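Local coordinates for putative type VI secretion protein (Escherichia coli, PDB 6SK0), which forms the tip spike of the type VI secretion system, which loads a phospholipase effector and holds it inhibited, at the interface of chains A and B. Numbering follows the deposited sequence. Chains: chain A/B, Putative type VI secretion protein.

Contacts 1 and 2 join the same two chains of a spike built from three copies, and the centres of their C-alpha atoms lie about 49 Å apart. They share no residue. Contact 1 brings the end of helix 608-618 and the loop leading into strand 626-629 of chain A against loops of chain B, one just after strand 559-563 and one before strand 634-638. Contact 2 joins strands 702-706 and 710-714 of chain A to strands 710-714 and 718-723 of chain B. Shared beta-structure at one level and mostly loop packing at the other should help keep a long, thin spike rigid.

Contact 1: the interface of chains A and B. Residues chain A 617, 623-625; chain B 564, 630-632.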
ATOM      1  N   SER A 617      11.109 -16.622  -2.631  1.00 42.06           N
ATOM      2  CA  SER A 617      10.151 -17.055  -3.642  1.00 42.06           C
ATOM      3  C   SER A 617      10.313 -16.270  -4.938  1.00 42.06           C
ATOM      4  O   SER A 617      10.301 -16.847  -6.027  1.00 42.06           O
ATOM      5  CB  SER A 617       8.728 -16.902  -3.113  1.00 42.06           C
ATOM      6  OG  SER A 617       8.478 -17.783  -2.044  1.00 42.06           O
ATOM      7  N   ALA A 623       9.406 -19.853  -6.661  1.00 41.65           N
ATOM      8  CA  ALA A 623       8.039 -20.200  -6.340  1.00 41.65           C
ATOM      9  C   ALA A 623       7.098 -19.387  -7.222  1.00 41.65           C
ATOM     10  O   ALA A 623       7.473 -18.317  -7.701  1.00 41.65           O
ATOM     11  CB  ALA A 623       7.736 -19.942  -4.859  1.00 41.65           C
ATOM     12  N   PRO A 624       5.886 -19.873  -7.482  1.00 41.01           N
ATOM     13  CA  PRO A 624       4.980 -19.132  -8.372  1.00 41.01           C
ATOM     14  C   PRO A 624       4.470 -17.845  -7.751  1.00 41.01           C
ATOM     15  O   PRO A 624       3.318 -17.740  -7.328  1.00 41.01           O
ATOM     16  CB  PRO A 624       3.841 -20.124  -8.623  1.00 41.01           C
ATOM     17  CG  PRO A 624       3.924 -21.077  -7.508  1.00 41.01           C
ATOM     18  CD  PRO A 624       5.359 -21.206  -7.167  1.00 41.01           C
ATOM     19  N   GLY A 625       5.354 -16.858  -7.679  1.00 39.51           N
ATOM     20  CA  GLY A 625       4.991 -15.524  -7.274  1.00 39.51           C
ATOM     21  C   GLY A 625       4.796 -14.615  -8.470  1.00 39.51           C
ATOM     22  O   GLY A 625       4.778 -15.037  -9.625  1.00 39.51           O
TER
ATOM     23  N   ALA B 564      -0.418 -16.177 -11.400  1.00 42.12           N
ATOM     24  CA  ALA B 564       0.565 -17.242 -11.297  1.00 42.12           C
ATOM     25  C   ALA B 564      -0.065 -18.557 -10.859  1.00 42.12           C
ATOM     26  O   ALA B 564       0.600 -19.377 -10.227  1.00 42.12           O
ATOM     27  CB  ALA B 564       1.690 -16.837 -10.347  1.00 42.12           C
ATOM     28  N   ALA B 630      -1.025 -14.182  -7.269  1.00 39.78           N
ATOM     29  CA  ALA B 630       0.020 -15.161  -7.306  1.00 39.78           C
ATOM     30  C   ALA B 630      -0.141 -15.968  -6.026  1.00 39.78           C
ATOM     31  O   ALA B 630      -0.378 -15.388  -4.961  1.00 39.78           O
ATOM     32  CB  ALA B 630       1.420 -14.554  -7.397  1.00 39.78           C
ATOM     33  N   PRO B 631      -0.052 -17.290  -6.095  1.00 41.58           N
ATOM     34  CA  PRO B 631      -0.150 -18.081  -4.863  1.00 41.58           C
ATOM     35  C   PRO B 631       1.017 -17.874  -3.915  1.00 41.58           C
ATOM     36  O   PRO B 631       0.847 -18.040  -2.705  1.00 41.58           O
ATOM     37  CB  PRO B 631      -0.216 -19.522  -5.382  1.00 41.58           C
ATOM     38  CG  PRO B 631       0.338 -19.463  -6.745  1.00 41.58           C
ATOM     39  CD  PRO B 631      -0.009 -18.132  -7.296  1.00 41.58           C
ATOM     40  N   ASP B 632       2.189 -17.490  -4.410  1.00 42.08           N
ATOM     41  CA  ASP B 632       3.374 -17.412  -3.570  1.00 42.08           C
ATOM     42  C   ASP B 632       3.890 -15.988  -3.400  1.00 42.08           C
ATOM     43  O   ASP B 632       5.076 -15.782  -3.148  1.00 42.08           O
ATOM     44  CB  ASP B 632       4.462 -18.330  -4.116  1.00 42.08           C
ATOM     45  CG  ASP B 632       4.335 -19.737  -3.575  1.00 42.08           C
ATOM     46  OD1 ASP B 632       3.803 -19.895  -2.460  1.00 42.08           O
ATOM     47  OD2 ASP B 632       4.728 -20.692  -4.259  1.00 42.08           O
TER
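A:Pro624 and B:Pro631 meet ring to ring at about a right angle, with their CG atoms 4.0 Å apart. B:Ala630 extends this apolar centre, setting its methyl CB 3.7 Å from CA of A:Gly625, where the lack of a side chain on the glycine lets the two backbones come close.

The main body of the contact is B:Asp632 against A:Pro624, the two residues that hide the most surface here, 71 and 56 Å². The aspartate side chain crosses the A:Pro624 ring at a slant, and its carboxylate turns OD2 toward carbon: this oxygen lies 3.4 Å from ring CG. The carboxylate carbon CG rests 3.6 Å from the methyl CB of A:Ala623, whose small size leaves room for the acid.

The methyl CB of B:Ala564 covers the carbonyl O of A:Pro624, at 3.5 Å, and CG of B:Pro631 lines it as well. That carbonyl also takes a hydrogen bond of 3.1 Å from the backbone N of B:Asp632. The bond is somewhat bent, 144° at the hydrogen, and the donor stands above the carbonyl plane, 45° out of it. Proline has no N-H to give, which leaves the bond to the next residue in the turn.

At the rim, A:Ser617 near the end of helix 608-618 borders the backbone O of B:Asp632 through its CB, at 3.8 Å, with no hydrogen bond seen between them. The rigid prolines suit loops that must hold one shape, and the site probably fixes the register of neighbouring subunits where the helices give way to the beta-structure of the spike.

Contact 2: the interface of chains A and B. Residues chain A 704-706, 710, 712; chain B 712-714, 719-720.
A:Leu710 and B:Ile712 cross at about a right angle, the CG2 methyl of the isoleucine 3.6 Å from CD2 of the leucine, within the intertwined beta-helix typical of VgrG and phage-type spikes. Strand 702-706 of chain A runs parallel to strand 710-714 of chain B, as does 710-714 of chain A to 718-723 of chain B. The tight part lies between these two pairs, where aliphatic side chains meet. A:Leu710 holds CG anti to its backbone N (chi1 -159°), which turns the forked end toward B:Ile712 and brings CD1 to 3.4 Å from the carbonyl O of B:Gln713. A:Ile712 and B:Ile712 approach tip to tip, their CD1 atoms 3.8 Å apart; beta-branched isoleucine suits an extended strand, and these side chains probably face the inside of the spike.

Backbone bonds close each seam: B:Gln713 N gives to A:Met704 O at 3.0 Å and A:Ser706 N to B:Gln713 O at 2.9 Å, while on the other seam B:Thr720 N gives to A:Leu710 O at 2.8 Å. The bond from A:Ile712 N to B:Thr720 O, at 2.7 Å, is almost straight, 175° at the hydrogen.

A:Ser706 and B:Ser714 continue the face of B:Ile712 with looser contact: their hydroxyls OG stand 4.0 Å apart, too far for a direct bond. A:Ser705 and B:Gln713 turn their side chains the other way, presumably toward solvent, where polar groups fit.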
ATOM      1  N   MET A 704       1.974   7.718  28.953  1.00 39.08           N
ATOM      2  CA  MET A 704       2.484   8.778  28.100  1.00 39.08           C
ATOM      3  C   MET A 704       3.708   9.354  28.785  1.00 39.08           C
ATOM      4  O   MET A 704       3.609   9.899  29.887  1.00 39.08           O
ATOM      5  CB  MET A 704       1.426   9.844  27.851  1.00 39.08           C
ATOM      6  CG  MET A 704       1.983  11.166  27.418  1.00 39.08           C
ATOM      7  SD  MET A 704       0.699  12.263  26.816  1.00 39.08           S
ATOM      8  CE  MET A 704       0.671  11.735  25.128  1.00 39.08           C
ATOM      9  N   SER A 705       4.862   9.217  28.156  1.00 39.37           N
ATOM     10  CA  SER A 705       6.096   9.625  28.795  1.00 39.37           C
ATOM     11  C   SER A 705       7.005  10.321  27.803  1.00 39.37           C
ATOM     12  O   SER A 705       6.946  10.087  26.595  1.00 39.37           O
ATOM     13  CB  SER A 705       6.833   8.439  29.427  1.00 39.37           C
ATOM     14  OG  SER A 705       7.217   7.494  28.456  1.00 39.37           O
ATOM     15  N   SER A 706       7.838  11.192  28.338  1.00 40.45           N
ATOM     16  CA  SER A 706       8.947  11.764  27.607  1.00 40.45           C
ATOM     17  C   SER A 706      10.172  11.689  28.496  1.00 40.45           C
ATOM     18  O   SER A 706      10.069  11.697  29.722  1.00 40.45           O
ATOM     19  CB  SER A 706       8.677  13.210  27.180  1.00 40.45           C
ATOM     20  OG  SER A 706       8.580  14.071  28.289  1.00 40.45           O
ATOM     21  N   LEU A 710       7.651  17.323  29.310  1.00 39.08           N
ATOM     22  CA  LEU A 710       6.320  16.948  28.883  1.00 39.08           C
ATOM     23  C   LEU A 710       5.379  18.111  29.149  1.00 39.08           C
ATOM     24  O   LEU A 710       5.226  18.539  30.295  1.00 39.08           O
ATOM     25  CB  LEU A 710       5.857  15.696  29.620  1.00 39.08           C
ATOM     26  CG  LEU A 710       4.742  14.885  28.980  1.00 39.08           C
ATOM     27  CD1 LEU A 710       4.875  13.415  29.352  1.00 39.08           C
ATOM     28  CD2 LEU A 710       3.408  15.433  29.404  1.00 39.08           C
ATOM     29  N   ILE A 712       1.463  19.553  28.630  1.00 37.34           N
ATOM     30  CA  ILE A 712       0.058  19.326  28.346  1.00 37.34           C
ATOM     31  C   ILE A 712      -0.641  20.664  28.475  1.00 37.34           C
ATOM     32  O   ILE A 712      -0.570  21.306  29.528  1.00 37.34           O
ATOM     33  CB  ILE A 712      -0.560  18.294  29.296  1.00 37.34           C
ATOM     34  CG1 ILE A 712       0.121  16.943  29.128  1.00 37.34           C
ATOM     35  CG2 ILE A 712      -2.042  18.200  29.067  1.00 37.34           C
ATOM     36  CD1 ILE A 712      -0.174  15.987  30.219  1.00 37.34           C
TER
ATOM     37  N   ILE B 712       1.499   9.608  33.313  1.00 37.34           N
ATOM     38  CA  ILE B 712       2.148  10.652  32.544  1.00 37.34           C
ATOM     39  C   ILE B 712       3.444  10.985  33.255  1.00 37.34           C
ATOM     40  O   ILE B 712       3.432  11.341  34.438  1.00 37.34           O
ATOM     41  CB  ILE B 712       1.266  11.898  32.409  1.00 37.34           C
ATOM     42  CG1 ILE B 712      -0.015  11.563  31.655  1.00 37.34           C
ATOM     43  CG2 ILE B 712       2.029  13.005  31.737  1.00 37.34           C
ATOM     44  CD1 ILE B 712      -1.061  12.603  31.765  1.00 37.34           C
ATOM     45  N   GLN B 713       4.555  10.879  32.546  1.00 40.44           N
ATOM     46  CA  GLN B 713       5.844  10.985  33.197  1.00 40.44           C
ATOM     47  C   GLN B 713       6.860  11.673  32.304  1.00 40.44           C
ATOM     48  O   GLN B 713       6.967  11.369  31.118  1.00 40.44           O
ATOM     49  CB  GLN B 713       6.358   9.604  33.599  1.00 40.44           C
ATOM     50  CG  GLN B 713       7.813   9.584  33.957  1.00 40.44           C
ATOM     51  CD  GLN B 713       8.191   8.372  34.771  1.00 40.44           C
ATOM     52  OE1 GLN B 713       7.398   7.448  34.934  1.00 40.44           O
ATOM     53  NE2 GLN B 713       9.402   8.378  35.304  1.00 40.44           N
ATOM     54  N   SER B 714       7.605  12.597  32.881  1.00 41.03           N
ATOM     55  CA  SER B 714       8.853  13.065  32.302  1.00 41.03           C
ATOM     56  C   SER B 714       9.969  12.447  33.134  1.00 41.03           C
ATOM     57  O   SER B 714      10.102  12.746  34.323  1.00 41.03           O
ATOM     58  CB  SER B 714       8.931  14.584  32.278  1.00 41.03           C
ATOM     59  OG  SER B 714      10.188  14.998  31.808  1.00 41.03           O
ATOM     60  N   VAL B 719       7.234  18.310  33.820  1.00 38.07           N
ATOM     61  CA  VAL B 719       5.866  18.150  33.369  1.00 38.07           C
ATOM     62  C   VAL B 719       5.156  19.467  33.619  1.00 38.07           C
ATOM     63  O   VAL B 719       5.106  19.949  34.755  1.00 38.07           O
ATOM     64  CB  VAL B 719       5.154  16.992  34.076  1.00 38.07           C
ATOM     65  CG1 VAL B 719       3.707  16.954  33.662  1.00 38.07           C
ATOM     66  CG2 VAL B 719       5.842  15.687  33.777  1.00 38.07           C
ATOM     67  N   THR B 720       4.619  20.052  32.561  1.00 37.98           N
ATOM     68  CA  THR B 720       3.868  21.291  32.644  1.00 37.98           C
ATOM     69  C   THR B 720       2.459  21.033  32.141  1.00 37.98           C
ATOM     70  O   THR B 720       2.272  20.545  31.024  1.00 37.98           O
ATOM     71  CB  THR B 720       4.533  22.400  31.831  1.00 37.98           C
ATOM     72  OG1 THR B 720       5.881  22.581  32.274  1.00 37.98           O
ATOM     73  CG2 THR B 720       3.782  23.697  31.993  1.00 37.98           C
TER